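Local structure of amino acid ABC superfamily ATP binding cassette transporter, binding protein (Streptococcus pneumoniae, 4H5G) at residues S19-A23 / T151-E155; L77-S83 / A199-L204; S95-Y99 / K223-Q229. The protein probably captures L-arginine, which it holds in the cleft between its two lobes, and delivers it to a membrane ABC transporter for uptake into the cell. All coordinates share one frame; numbering follows the deposited sequence. Where two conformers were deposited one is given.

Interaction 1 of 3, residues S19-A23 / T151-E155. With ARG (arginine), chain L; SO4 (sulfate ion), chain C.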
ATOM      1  N   SER A  19       0.119   3.514  -6.507  0.70 16.52           N
ATOM      2  CA  SER A  19       1.140   2.648  -7.095  0.70 18.29           C
ATOM      3  C   SER A  19       0.560   1.245  -7.203  0.70 18.39           C
ATOM      4  O   SER A  19       0.546   0.500  -6.225  0.70 19.11           O
ATOM      5  CB  SER A  19       2.405   2.647  -6.223  0.70 18.93           C
ATOM      6  OG  SER A  19       3.339   1.649  -6.614  0.70 17.83           O
ATOM      7  N   PRO A  20       0.067   0.873  -8.399  1.00 19.67           N
ATOM      8  CA  PRO A  20      -0.666  -0.395  -8.540  1.00 21.88           C
ATOM      9  C   PRO A  20       0.222  -1.635  -8.652  1.00 20.43           C
ATOM     10  O   PRO A  20       0.135  -2.365  -9.642  1.00 20.19           O
ATOM     11  CB  PRO A  20      -1.470  -0.181  -9.825  1.00 20.37           C
ATOM     12  CG  PRO A  20      -0.604   0.723 -10.636  1.00 24.91           C
ATOM     13  CD  PRO A  20       0.091   1.641  -9.656  1.00 23.90           C
ATOM     14  N   ASP A  21       1.048  -1.872  -7.633  1.00 18.94           N
ATOM     15  CA  ASP A  21       1.914  -3.059  -7.574  1.00 17.63           C
ATOM     16  C   ASP A  21       1.720  -3.781  -6.248  1.00 19.73           C
ATOM     17  O   ASP A  21       2.648  -4.384  -5.720  1.00 23.68           O
ATOM     18  CB  ASP A  21       3.396  -2.663  -7.723  1.00 21.56           C
ATOM     19  CG  ASP A  21       3.875  -1.720  -6.607  1.00 20.84           C
ATOM     20  OD1 ASP A  21       3.021  -1.180  -5.891  1.00 20.47           O
ATOM     21  OD2 ASP A  21       5.105  -1.507  -6.471  1.00 23.03           O
ATOM     22  N   TYR A  22       0.504  -3.748  -5.719  1.00 19.34           N
ATOM     23  CA  TYR A  22       0.327  -4.046  -4.295  1.00 16.78           C
ATOM     24  C   TYR A  22      -1.043  -4.659  -3.995  1.00 18.83           C
ATOM     25  O   TYR A  22      -1.786  -4.141  -3.173  1.00 18.11           O
ATOM     26  CB  TYR A  22       0.523  -2.733  -3.497  1.00 17.96           C
ATOM     27  CG  TYR A  22       1.329  -2.860  -2.201  1.00 18.38           C
ATOM     28  CD1 TYR A  22       2.574  -3.477  -2.191  1.00 18.49           C
ATOM     29  CD2 TYR A  22       0.856  -2.330  -1.004  1.00 15.94           C
ATOM     30  CE1 TYR A  22       3.334  -3.581  -1.011  1.00 18.14           C
ATOM     31  CE2 TYR A  22       1.597  -2.436   0.183  1.00 15.32           C
ATOM     32  CZ  TYR A  22       2.832  -3.059   0.160  1.00 15.95           C
ATOM     33  OH  TYR A  22       3.580  -3.165   1.319  1.00 19.07           O
ATOM     34  N   ALA A  23      -1.378  -5.757  -4.670  1.00 18.30           N
ATOM     35  CA  ALA A  23      -2.623  -6.480  -4.392  1.00 20.57           C
ATOM     36  C   ALA A  23      -2.613  -6.972  -2.944  1.00 19.78           C
ATOM     37  O   ALA A  23      -1.629  -7.560  -2.499  1.00 20.87           O
ATOM     38  CB  ALA A  23      -2.757  -7.660  -5.335  1.00 19.08           C
ATOM     39  N   THR A 151      12.364  -0.319  -6.668  1.00 21.90           N
ATOM     40  CA  THR A 151      11.276   0.642  -6.860  1.00 20.24           C
ATOM     41  C   THR A 151       9.893  -0.015  -6.885  1.00 25.63           C
ATOM     42  O   THR A 151       8.962   0.470  -6.255  1.00 20.19           O
ATOM     43  CB  THR A 151      11.486   1.425  -8.168  1.00 26.27           C
ATOM     44  OG1 THR A 151      12.743   2.112  -8.115  1.00 23.66           O
ATOM     45  CG2 THR A 151      10.385   2.434  -8.367  1.00 27.09           C
ATOM     46  N   ASN A 152       9.769  -1.119  -7.619  1.00 21.57           N
ATOM     47  CA  ASN A 152       8.488  -1.800  -7.883  0.50 21.18           C
ATOM     48  C   ASN A 152       8.390  -3.100  -7.082  1.00 21.41           C
ATOM     49  O   ASN A 152       9.324  -3.903  -7.110  1.00 20.52           O
ATOM     50  CB  ASN A 152       8.401  -2.125  -9.386  0.50 22.51           C
ATOM     51  CG  ASN A 152       7.029  -2.647  -9.822  0.50 30.91           C
ATOM     52  OD1 ASN A 152       6.697  -3.831  -9.655  0.50 25.18           O
ATOM     53  ND2 ASN A 152       6.246  -1.769 -10.426  0.50 34.84           N
ATOM     54  N   MET A 153       7.274  -3.324  -6.389  1.00 19.75           N
ATOM     55  CA  MET A 153       7.117  -4.545  -5.584  1.00 21.26           C
ATOM     56  C   MET A 153       7.107  -5.814  -6.431  1.00 23.92           C
ATOM     57  O   MET A 153       7.606  -6.853  -5.998  1.00 22.52           O
ATOM     58  CB  MET A 153       5.864  -4.486  -4.695  1.00 19.40           C
ATOM     59  CG  MET A 153       5.671  -5.749  -3.834  1.00 22.88           C
ATOM     60  SD  MET A 153       7.110  -6.126  -2.798  1.00 24.40           S
ATOM     61  CE  MET A 153       7.016  -4.779  -1.631  1.00 18.65           C
ATOM     62  N   GLY A 154       6.540  -5.736  -7.634  1.00 20.39           N
ATOM     63  CA  GLY A 154       6.532  -6.884  -8.539  1.00 26.01           C
ATOM     64  C   GLY A 154       7.937  -7.338  -8.883  1.00 26.94           C
ATOM     65  O   GLY A 154       8.204  -8.540  -9.007  1.00 26.59           O
ATOM     66  N   GLU A 155       8.847  -6.376  -9.034  1.00 20.94           N
ATOM     67  CA  GLU A 155      10.244  -6.706  -9.332  1.00 25.41           C
ATOM     68  C   GLU A 155      10.915  -7.374  -8.133  1.00 23.96           C
ATOM     69  O   GLU A 155      11.705  -8.310  -8.300  1.00 20.07           O
ATOM     70  CB  GLU A 155      11.025  -5.463  -9.789  1.00 23.39           C
ATOM     71  CG  GLU A 155      12.537  -5.676  -9.943  1.00 28.76           C
ATOM     72  CD  GLU A 155      12.915  -6.691 -11.019  1.00 42.06           C
ATOM     73  OE1 GLU A 155      12.092  -6.967 -11.917  1.00 43.11           O
ATOM     74  OE2 GLU A 155      14.053  -7.215 -10.971  1.00 42.44           O
TER
HETATM   75  N   ARG L 310       2.742   0.662   3.913  1.00 15.67           N
HETATM   76  CA  ARG L 310       4.086   0.935   3.383  1.00 19.70           C
HETATM   77  C   ARG L 310       4.394   2.416   3.411  1.00 24.60           C
HETATM   78  O   ARG L 310       3.499   3.271   3.515  1.00 19.19           O
HETATM   79  CB  ARG L 310       4.235   0.398   1.952  1.00 18.41           C
HETATM   80  CG  ARG L 310       3.133   0.829   0.988  1.00 16.94           C
HETATM   81  CD  ARG L 310       3.470   0.440  -0.459  1.00 18.91           C
HETATM   82  NE  ARG L 310       2.341   0.693  -1.366  1.00 17.27           N
HETATM   83  CZ  ARG L 310       2.328   0.410  -2.665  1.00 21.47           C
HETATM   84  NH1 ARG L 310       1.246   0.672  -3.396  1.00 17.58           N
HETATM   85  NH2 ARG L 310       3.398  -0.138  -3.229  1.00 17.60           N
HETATM   86  OXT ARG L 310       5.565   2.796   3.336  1.00 17.55           O
HETATM   87  S   SO4 C 301      15.241  -0.069  -9.497  1.00 67.79           S
HETATM   88  O1  SO4 C 301      14.370  -0.796  -8.584  1.00 40.15           O
HETATM   89  O2  SO4 C 301      16.570   0.067  -8.900  1.00 73.29           O
HETATM   90  O3  SO4 C 301      15.331  -0.819 -10.749  1.00 72.56           O
HETATM   91  O4  SO4 C 301      14.692   1.266  -9.753  1.00 66.15           O
HETATM   92  O   HOH W   1       6.054   1.059  -7.295  1.00 21.55           O

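Interaction 2 of 3, residues L77-S83 / A199-L204. With ARG (arginine), chain L.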
ATOM      1  N   LEU A  77      -5.306  13.626  -3.659  1.00 16.38           N
ATOM      2  CA  LEU A  77      -5.130  12.686  -2.561  1.00 15.87           C
ATOM      3  C   LEU A  77      -4.078  11.670  -2.977  1.00 18.27           C
ATOM      4  O   LEU A  77      -3.871  11.441  -4.160  1.00 19.39           O
ATOM      5  CB  LEU A  77      -6.432  11.921  -2.303  1.00 15.28           C
ATOM      6  CG  LEU A  77      -7.683  12.682  -1.858  1.00 18.00           C
ATOM      7  CD1 LEU A  77      -8.853  11.686  -1.769  1.00 19.08           C
ATOM      8  CD2 LEU A  77      -7.449  13.362  -0.512  1.00 18.06           C
ATOM      9  N   ALA A  78      -3.439  11.034  -2.005  1.00 18.72           N
ATOM     10  CA  ALA A  78      -2.627   9.848  -2.300  1.00 16.22           C
ATOM     11  C   ALA A  78      -3.214   8.689  -1.508  1.00 15.83           C
ATOM     12  O   ALA A  78      -3.443   8.803  -0.303  1.00 16.55           O
ATOM     13  CB  ALA A  78      -1.177  10.085  -1.934  1.00 17.59           C
ATOM     14  N   VAL A  79      -3.477   7.580  -2.192  1.00 17.27           N
ATOM     15  CA  VAL A  79      -4.047   6.388  -1.548  1.00 15.68           C
ATOM     16  C   VAL A  79      -3.273   5.211  -2.109  1.00 17.85           C
ATOM     17  O   VAL A  79      -3.417   4.865  -3.281  1.00 16.89           O
ATOM     18  CB  VAL A  79      -5.540   6.224  -1.858  1.00 15.84           C
ATOM     19  CG1 VAL A  79      -6.118   5.043  -1.068  1.00 18.06           C
ATOM     20  CG2 VAL A  79      -6.331   7.504  -1.510  1.00 14.74           C
ATOM     21  N   ALA A  80      -2.429   4.608  -1.277  1.00 15.86           N
ATOM     22  CA  ALA A  80      -1.536   3.555  -1.773  1.00 16.40           C
ATOM     23  C   ALA A  80      -1.033   2.686  -0.638  1.00 16.46           C
ATOM     24  O   ALA A  80       0.165   2.402  -0.553  1.00 18.30           O
ATOM     25  CB  ALA A  80      -0.356   4.181  -2.523  1.00 15.50           C
ATOM     26  N   GLY A  81      -1.950   2.280   0.243  1.00 14.74           N
ATOM     27  CA  GLY A  81      -1.557   1.492   1.411  1.00 15.99           C
ATOM     28  C   GLY A  81      -0.513   2.246   2.218  1.00 21.19           C
ATOM     29  O   GLY A  81       0.485   1.682   2.688  1.00 18.03           O
ATOM     30  N   ILE A  82      -0.750   3.541   2.387  1.00 16.61           N
ATOM     31  CA  ILE A  82       0.267   4.429   2.950  1.00 14.73           C
ATOM     32  C   ILE A  82       0.202   4.468   4.467  1.00 20.61           C
ATOM     33  O   ILE A  82      -0.801   4.901   5.034  1.00 18.80           O
ATOM     34  CB  ILE A  82       0.075   5.863   2.433  1.00 15.38           C
ATOM     35  CG1 ILE A  82       0.183   5.891   0.900  1.00 16.46           C
ATOM     36  CG2 ILE A  82       1.085   6.815   3.088  1.00 17.16           C
ATOM     37  CD1 ILE A  82      -0.189   7.249   0.283  1.00 18.08           C
ATOM     38  N   SER A  83       1.284   4.033   5.118  1.00 17.17           N
ATOM     39  CA  SER A  83       1.404   4.117   6.578  1.00 18.54           C
ATOM     40  C   SER A  83       1.434   5.575   7.054  1.00 19.79           C
ATOM     41  O   SER A  83       2.261   6.364   6.605  1.00 18.63           O
ATOM     42  CB  SER A  83       2.684   3.403   7.029  1.00 21.84           C
ATOM     43  OG  SER A  83       2.693   2.048   6.638  1.00 23.83           O
ATOM     44  N   ALA A 199      -1.197   2.909  10.865  1.00 26.86           N
ATOM     45  CA  ALA A 199      -2.164   2.178  10.081  1.00 20.82           C
ATOM     46  C   ALA A 199      -2.159   2.848   8.721  1.00 17.98           C
ATOM     47  O   ALA A 199      -1.578   3.929   8.573  1.00 21.55           O
ATOM     48  CB  ALA A 199      -3.518   2.322  10.730  1.00 27.80           C
ATOM     49  N   ASN A 200      -2.804   2.236   7.734  1.00 16.74           N
ATOM     50  CA  ASN A 200      -2.990   2.873   6.433  1.00 15.87           C
ATOM     51  C   ASN A 200      -3.964   4.043   6.503  1.00 19.94           C
ATOM     52  O   ASN A 200      -5.016   3.936   7.110  1.00 15.81           O
ATOM     53  CB  ASN A 200      -3.530   1.846   5.438  1.00 18.29           C
ATOM     54  CG  ASN A 200      -2.623   0.658   5.313  1.00 22.39           C
ATOM     55  OD1 ASN A 200      -1.523   0.765   4.755  1.00 25.50           O
ATOM     56  ND2 ASN A 200      -3.046  -0.479   5.865  1.00 20.98           N
ATOM     57  N   ALA A 201      -3.617   5.159   5.869  1.00 16.61           N
ATOM     58  CA  ALA A 201      -4.537   6.293   5.796  1.00 15.79           C
ATOM     59  C   ALA A 201      -4.393   6.999   4.456  1.00 19.33           C
ATOM     60  O   ALA A 201      -3.441   6.766   3.727  1.00 16.71           O
ATOM     61  CB  ALA A 201      -4.283   7.253   6.950  1.00 14.80           C
ATOM     62  N   VAL A 202      -5.350   7.855   4.137  1.00 16.43           N
ATOM     63  CA  VAL A 202      -5.312   8.637   2.900  1.00 16.90           C
ATOM     64  C   VAL A 202      -4.490   9.876   3.200  1.00 20.51           C
ATOM     65  O   VAL A 202      -4.740  10.541   4.203  1.00 16.77           O
ATOM     66  CB  VAL A 202      -6.741   9.062   2.511  1.00 17.77           C
ATOM     67  CG1 VAL A 202      -6.711  10.039   1.327  1.00 14.11           C
ATOM     68  CG2 VAL A 202      -7.620   7.824   2.197  1.00 17.52           C
ATOM     69  N   ALA A 203      -3.517  10.195   2.342  1.00 15.83           N
ATOM     70  CA  ALA A 203      -2.699  11.404   2.528  1.00 16.38           C
ATOM     71  C   ALA A 203      -3.298  12.598   1.776  1.00 17.15           C
ATOM     72  O   ALA A 203      -3.815  12.448   0.664  1.00 18.10           O
ATOM     73  CB  ALA A 203      -1.256  11.149   2.060  1.00 19.46           C
ATOM     74  N   LEU A 204      -3.225  13.772   2.402  1.00 17.88           N
ATOM     75  CA  LEU A 204      -3.642  15.046   1.785  1.00 18.97           C
ATOM     76  C   LEU A 204      -2.562  16.084   2.006  1.00 18.80           C
ATOM     77  O   LEU A 204      -1.770  15.964   2.930  1.00 18.23           O
ATOM     78  CB  LEU A 204      -4.919  15.578   2.447  1.00 19.14           C
ATOM     79  CG  LEU A 204      -6.104  14.638   2.622  1.00 24.75           C
ATOM     80  CD1 LEU A 204      -6.038  13.908   3.989  1.00 23.93           C
ATOM     81  CD2 LEU A 204      -7.428  15.408   2.466  1.00 21.80           C
TER
HETATM   82  N   ARG L 310       2.742   0.662   3.913  1.00 15.67           N
HETATM   83  CA  ARG L 310       4.086   0.935   3.383  1.00 19.70           C
HETATM   84  C   ARG L 310       4.394   2.416   3.411  1.00 24.60           C
HETATM   85  O   ARG L 310       3.499   3.271   3.515  1.00 19.19           O
HETATM   86  CB  ARG L 310       4.235   0.398   1.952  1.00 18.41           C
HETATM   87  CG  ARG L 310       3.133   0.829   0.988  1.00 16.94           C
HETATM   88  CD  ARG L 310       3.470   0.440  -0.459  1.00 18.91           C
HETATM   89  NE  ARG L 310       2.341   0.693  -1.366  1.00 17.27           N
HETATM   90  CZ  ARG L 310       2.328   0.410  -2.665  1.00 21.47           C
HETATM   91  NH1 ARG L 310       1.246   0.672  -3.396  1.00 17.58           N
HETATM   92  NH2 ARG L 310       3.398  -0.138  -3.229  1.00 17.60           N
HETATM   93  OXT ARG L 310       5.565   2.796   3.336  1.00 17.55           O
HETATM   94  O   HOH W   2      -3.186   5.033   1.549  1.00 16.35           O

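Interaction 3 of 3, residues S95-Y99 / K223-Q229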
ATOM      1  N   SER A  95      -5.989  11.245   6.716  1.00 18.16           N
ATOM      2  CA  SER A  95      -7.339  10.875   7.118  1.00 17.20           C
ATOM      3  C   SER A  95      -7.199  10.015   8.361  1.00 23.61           C
ATOM      4  O   SER A  95      -6.093   9.588   8.714  1.00 18.05           O
ATOM      5  CB  SER A  95      -8.000  10.047   6.013  1.00 15.93           C
ATOM      6  OG  SER A  95      -7.443   8.754   5.970  1.00 17.80           O
ATOM      7  N   ILE A  96      -8.320   9.757   9.030  1.00 20.45           N
ATOM      8  CA  ILE A  96      -8.357   8.694  10.029  1.00 19.73           C
ATOM      9  C   ILE A  96      -7.913   7.389   9.350  1.00 17.91           C
ATOM     10  O   ILE A  96      -8.032   7.241   8.136  1.00 20.10           O
ATOM     11  CB  ILE A  96      -9.767   8.550  10.640  1.00 17.62           C
ATOM     12  CG1 ILE A  96     -10.786   8.156   9.567  1.00 21.54           C
ATOM     13  CG2 ILE A  96     -10.153   9.840  11.389  1.00 19.32           C
ATOM     14  CD1 ILE A  96     -12.218   7.960  10.106  1.00 20.49           C
ATOM     15  N   PRO A  97      -7.388   6.426  10.127  1.00 15.95           N
ATOM     16  CA  PRO A  97      -6.961   5.174   9.488  1.00 18.11           C
ATOM     17  C   PRO A  97      -8.146   4.483   8.807  1.00 16.71           C
ATOM     18  O   PRO A  97      -9.251   4.532   9.355  1.00 18.35           O
ATOM     19  CB  PRO A  97      -6.534   4.302  10.674  1.00 22.19           C
ATOM     20  CG  PRO A  97      -6.265   5.234  11.773  1.00 26.62           C
ATOM     21  CD  PRO A  97      -7.092   6.460  11.568  1.00 22.46           C
ATOM     22  N   TYR A  98      -7.929   3.859   7.654  1.00 17.36           N
ATOM     23  CA  TYR A  98      -8.974   3.027   7.060  1.00 18.54           C
ATOM     24  C   TYR A  98      -8.716   1.537   7.229  1.00 19.05           C
ATOM     25  O   TYR A  98      -9.641   0.724   7.150  1.00 17.86           O
ATOM     26  CB  TYR A  98      -9.199   3.380   5.579  1.00 15.83           C
ATOM     27  CG  TYR A  98      -8.010   3.221   4.664  1.00 15.99           C
ATOM     28  CD1 TYR A  98      -7.696   1.985   4.115  1.00 21.13           C
ATOM     29  CD2 TYR A  98      -7.220   4.320   4.309  1.00 16.18           C
ATOM     30  CE1 TYR A  98      -6.623   1.829   3.248  1.00 19.28           C
ATOM     31  CE2 TYR A  98      -6.133   4.172   3.428  1.00 16.09           C
ATOM     32  CZ  TYR A  98      -5.855   2.924   2.904  1.00 18.11           C
ATOM     33  OH  TYR A  98      -4.793   2.759   2.016  1.00 17.40           O
ATOM     34  N   TYR A  99      -7.454   1.168   7.457  1.00 16.34           N
ATOM     35  CA  TYR A  99      -7.102  -0.233   7.705  1.00 17.35           C
ATOM     36  C   TYR A  99      -5.753  -0.334   8.405  1.00 18.46           C
ATOM     37  O   TYR A  99      -4.817   0.391   8.075  1.00 25.04           O
ATOM     38  CB  TYR A  99      -7.036  -1.020   6.388  1.00 18.13           C
ATOM     39  CG  TYR A  99      -7.192  -2.519   6.571  1.00 18.32           C
ATOM     40  CD1 TYR A  99      -8.401  -3.061   6.982  1.00 16.07           C
ATOM     41  CD2 TYR A  99      -6.139  -3.389   6.334  1.00 19.16           C
ATOM     42  CE1 TYR A  99      -8.563  -4.430   7.157  1.00 20.66           C
ATOM     43  CE2 TYR A  99      -6.293  -4.759   6.510  1.00 18.77           C
ATOM     44  CZ  TYR A  99      -7.508  -5.268   6.920  1.00 20.90           C
ATOM     45  OH  TYR A  99      -7.675  -6.630   7.087  1.00 20.23           O
ATOM     46  N   LYS A 223     -15.603   1.627   7.682  1.00 18.61           N
ATOM     47  CA  LYS A 223     -15.175   0.818   8.828  1.00 17.45           C
ATOM     48  C   LYS A 223     -16.368   0.356   9.652  1.00 19.59           C
ATOM     49  O   LYS A 223     -16.387  -0.779  10.144  1.00 19.06           O
ATOM     50  CB  LYS A 223     -14.172   1.587   9.718  1.00 20.15           C
ATOM     51  CG  LYS A 223     -12.856   1.939   9.020  1.00 19.15           C
ATOM     52  CD  LYS A 223     -11.788   2.359  10.039  1.00 18.08           C
ATOM     53  CE  LYS A 223     -12.183   3.679  10.729  1.00 16.78           C
ATOM     54  NZ  LYS A 223     -11.059   4.228  11.588  1.00 17.69           N
ATOM     55  N   ASP A 224     -17.359   1.232   9.821  1.00 16.16           N
ATOM     56  CA  ASP A 224     -18.541   0.880  10.610  1.00 17.46           C
ATOM     57  C   ASP A 224     -19.327  -0.257   9.980  1.00 18.17           C
ATOM     58  O   ASP A 224     -19.963  -1.034  10.672  1.00 20.30           O
ATOM     59  CB  ASP A 224     -19.477   2.091  10.808  1.00 21.01           C
ATOM     60  CG  ASP A 224     -18.906   3.135  11.761  1.00 24.78           C
ATOM     61  OD1 ASP A 224     -17.810   2.905  12.316  1.00 22.59           O
ATOM     62  OD2 ASP A 224     -19.567   4.188  11.961  1.00 22.73           O
ATOM     63  N   GLU A 225     -19.275  -0.360   8.660  1.00 17.77           N
ATOM     64  CA  GLU A 225     -20.071  -1.376   7.976  1.00 20.09           C
ATOM     65  C   GLU A 225     -19.234  -2.592   7.574  1.00 19.69           C
ATOM     66  O   GLU A 225     -19.742  -3.526   6.955  1.00 19.90           O
ATOM     67  CB  GLU A 225     -20.794  -0.756   6.756  1.00 22.91           C
ATOM     68  CG  GLU A 225     -21.856   0.265   7.168  1.00 21.29           C
ATOM     69  CD  GLU A 225     -22.668   0.842   6.011  1.00 39.52           C
ATOM     70  OE1 GLU A 225     -22.279   0.673   4.837  1.00 34.29           O
ATOM     71  OE2 GLU A 225     -23.711   1.474   6.291  1.00 41.13           O
ATOM     72  N   GLY A 226     -17.951  -2.560   7.936  1.00 18.09           N
ATOM     73  CA  GLY A 226     -17.012  -3.625   7.601  1.00 18.97           C
ATOM     74  C   GLY A 226     -16.631  -3.653   6.130  1.00 22.74           C
ATOM     75  O   GLY A 226     -16.118  -4.652   5.626  1.00 19.97           O
ATOM     76  N   THR A 227     -16.865  -2.541   5.444  1.00 18.45           N
ATOM     77  CA  THR A 227     -16.779  -2.510   3.982  1.00 18.67           C
ATOM     78  C   THR A 227     -15.350  -2.585   3.468  1.00 18.94           C
ATOM     79  O   THR A 227     -15.091  -3.168   2.407  1.00 19.74           O
ATOM     80  CB  THR A 227     -17.467  -1.242   3.428  1.00 21.58           C
ATOM     81  OG1 THR A 227     -18.791  -1.155   3.981  1.00 21.40           O
ATOM     82  CG2 THR A 227     -17.585  -1.305   1.905  1.00 21.38           C
ATOM     83  N   TYR A 228     -14.409  -1.979   4.184  1.00 17.64           N
ATOM     84  CA  TYR A 228     -13.034  -2.016   3.684  1.00 18.65           C
ATOM     85  C   TYR A 228     -12.516  -3.459   3.733  1.00 17.46           C
ATOM     86  O   TYR A 228     -11.906  -3.943   2.771  1.00 17.66           O
ATOM     87  CB  TYR A 228     -12.083  -1.029   4.391  1.00 18.37           C
ATOM     88  CG  TYR A 228     -10.807  -0.896   3.577  1.00 15.96           C
ATOM     89  CD1 TYR A 228     -10.711   0.029   2.549  1.00 18.05           C
ATOM     90  CD2 TYR A 228      -9.743  -1.762   3.779  1.00 17.33           C
ATOM     91  CE1 TYR A 228      -9.558   0.121   1.767  1.00 16.66           C
ATOM     92  CE2 TYR A 228      -8.587  -1.684   3.005  1.00 18.51           C
ATOM     93  CZ  TYR A 228      -8.505  -0.745   2.002  1.00 18.09           C
ATOM     94  OH  TYR A 228      -7.351  -0.683   1.237  1.00 18.90           O
ATOM     95  N   GLN A 229     -12.798  -4.156   4.832  1.00 16.08           N
ATOM     96  CA  GLN A 229     -12.503  -5.594   4.914  1.00 18.39           C
ATOM     97  C   GLN A 229     -13.163  -6.340   3.758  1.00 19.28           C
ATOM     98  O   GLN A 229     -12.536  -7.173   3.117  1.00 20.66           O
ATOM     99  CB  GLN A 229     -12.971  -6.172   6.260  1.00 14.62           C
ATOM    100  CG  GLN A 229     -12.709  -7.677   6.444  1.00 17.31           C
ATOM    101  CD  GLN A 229     -11.235  -8.037   6.480  1.00 24.70           C
ATOM    102  OE1 GLN A 229     -10.831  -9.122   6.025  1.00 26.26           O
ATOM    103  NE2 GLN A 229     -10.419  -7.143   7.032  1.00 16.83           N
TER

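Interaction 1 of 3, residues S19-A23 / T151-E155
Asp21 reaches the start of helix 153-162 with its carboxylate: the backbone N of Met153 donates to Asp21 OD2 over 2.8 Å, almost straight at 177°. The donor comes to the anti side of that oxygen and 34° out of the carboxylate plane. A water joins the same oxygen to Ser19 OG and Thr151 O, so OD2 takes bonds from a backbone N-H and a water, with a weak one from Gln129. The other oxygen serves the ligand. OD1 of Asp21 accepts from NH2 of the bound arginine at 2.9 Å, while NH1 of the ligand is bound by Ser19 O; the carboxylate thus links the ligand's guanidinium to a helix N-terminus, whose partial positive charge would tend to favour the ionised acid. The ligand's NE lies 3.4 Å above one face of the Tyr22 ring, displaced toward the rim. In this type II periplasmic binding protein the loop after strand 13-18 here meets the opposite lobe, consistent with a cleft closed over its amino acid. Nonpolar contact falls to Tyr22 and Met153: Met153 CE comes to the ring edge in plane, 3.9 Å from Tyr22 CE1. Bends at chi2 and chi3 curl the methionine chain back to bring its methyl there. Tyr22 OH is hydrogen-bonded to Asp171. Capping and anion binding complete the outer end: Asn152 OD1 accepts weakly from Gly154 N and Glu155 N as N-cap, and Thr151 holds a sulfate, probably from the crystallisation liquor, through its N and OG1.

Interaction 2 of 3, residues L77-S83 / A199-L204
Leu77 and Leu204 lie side by side and point the same way, with their CD2 methyls 3.6 Å apart. Leu77 CD2 also touches Val202 CG1, and that methyl meets Val79 CG2 at 3.8 Å. With CG1 anti to its backbone N (chi1 172°), Val202 puts this one branch against both Leu77 and Val79. Behind them the chains are tied closely: Ala78 N gives to Ala203 O and Ala203 N returns to Ala78 O, both at 3.0 Å, making an antiparallel hydrogen-bonded pair. On the other side of this pair Ala78 CB faces Ala203 CB, with Leu67 and Leu70 of helix 66-71 against Ala203, while Leu211 and Val215 of helix 209-225 back the leucine-valine group. In the type II periplasmic binding fold, residues 77-78 run beside strand 13-18 in the parallel sheet, 203-204 adds an antiparallel partner on their other side, and the loop after Ala78 lines the ligand pocket. Toward that pocket the fit is looser, and one water lies between the chains. They part, and the water fills in between Ala80 N, Ile82 N and Ala201 O, accepting from both amides and donating to the carbonyl. They rejoin where Ala201 N bonds to Ile82 O at 2.9 Å. Here the peptide groups turn to the bound arginine: Ala80 O takes its NE, Gly81 O its amino N, and Ser83 N reaches the carboxylate O at 2.8 Å, while Ser83 OG accepts a second bond from the amino group. Asn200 OD1 sits against Gly81 O without bonding to it; its ND2 is held by Asn101 and Tyr99 O.

Interaction 3 of 3, residues S95-Y99 / K223-Q229
Tyr98 overlaps the ring of Tyr228: its CD1 stands 3.5 Å above one face, displaced toward the rim, and its CE1 comes 3.3 Å from Tyr228 OH. The two ring planes meet obliquely, at 52°. A chi1 of 60°, which sets the ring of Tyr98 between its own backbone N and carbonyl carbon, turns it in toward this partner. Tyr99 meets the same tyrosine by another part of the ring, with Tyr99 CD1 at 3.7 Å from Tyr228 CD2 and planes at 38°, and its CB rests near Tyr228 CE2. The three tyrosines therefore form an aromatic cluster with Tyr228 in the middle. Further along, Tyr99 OH and the amide end of Gln229 come together. Lys223 supplies the hydrogen bond across the contact. Its chain runs past Tyr98 O, bends at chi3 and brings NZ to Pro97 O at 2.9 Å; CD and CE also lie against that oxygen, and Ile96 CD1 borders the ammonium group. Between Lys223 and Tyr228, Gly226 closes the first helix in a Schellman motif and serves as N-cap of the next, which turns the chain so that both residues face the loop 95-99. That loop leads from strand 92-94 to strand 103-108 and is pinned to Asn200 by backbone bonds; helices 209-225 and 227-235 meet it at their junction, while Met44 of helix 40-52 touches Tyr98 and Tyr228 and Asp41 binds the Tyr228 hydroxyl.

Along the chain the first segments come in the order 19-23, 77-83, 95-99 and their partners follow in the same order, so the segments of the three contacts alternate. Interactions 1 and 2 have centres about 15 Å apart and grip the same arginine, interaction 1 at its guanidinium, interaction 2 at its amino acid end and NE; their loops follow neighbouring strands 13-18 and 77-78 of one parallel sheet. Interaction 3 lies behind the pocket wall, its centre about 13 Å from that of interaction 2 and 23 Å from that of interaction 1. Interaction 1 joins the two lobes across the bound arginine, whereas interactions 2 and 3 are built within one lobe and adjoin through 199-204.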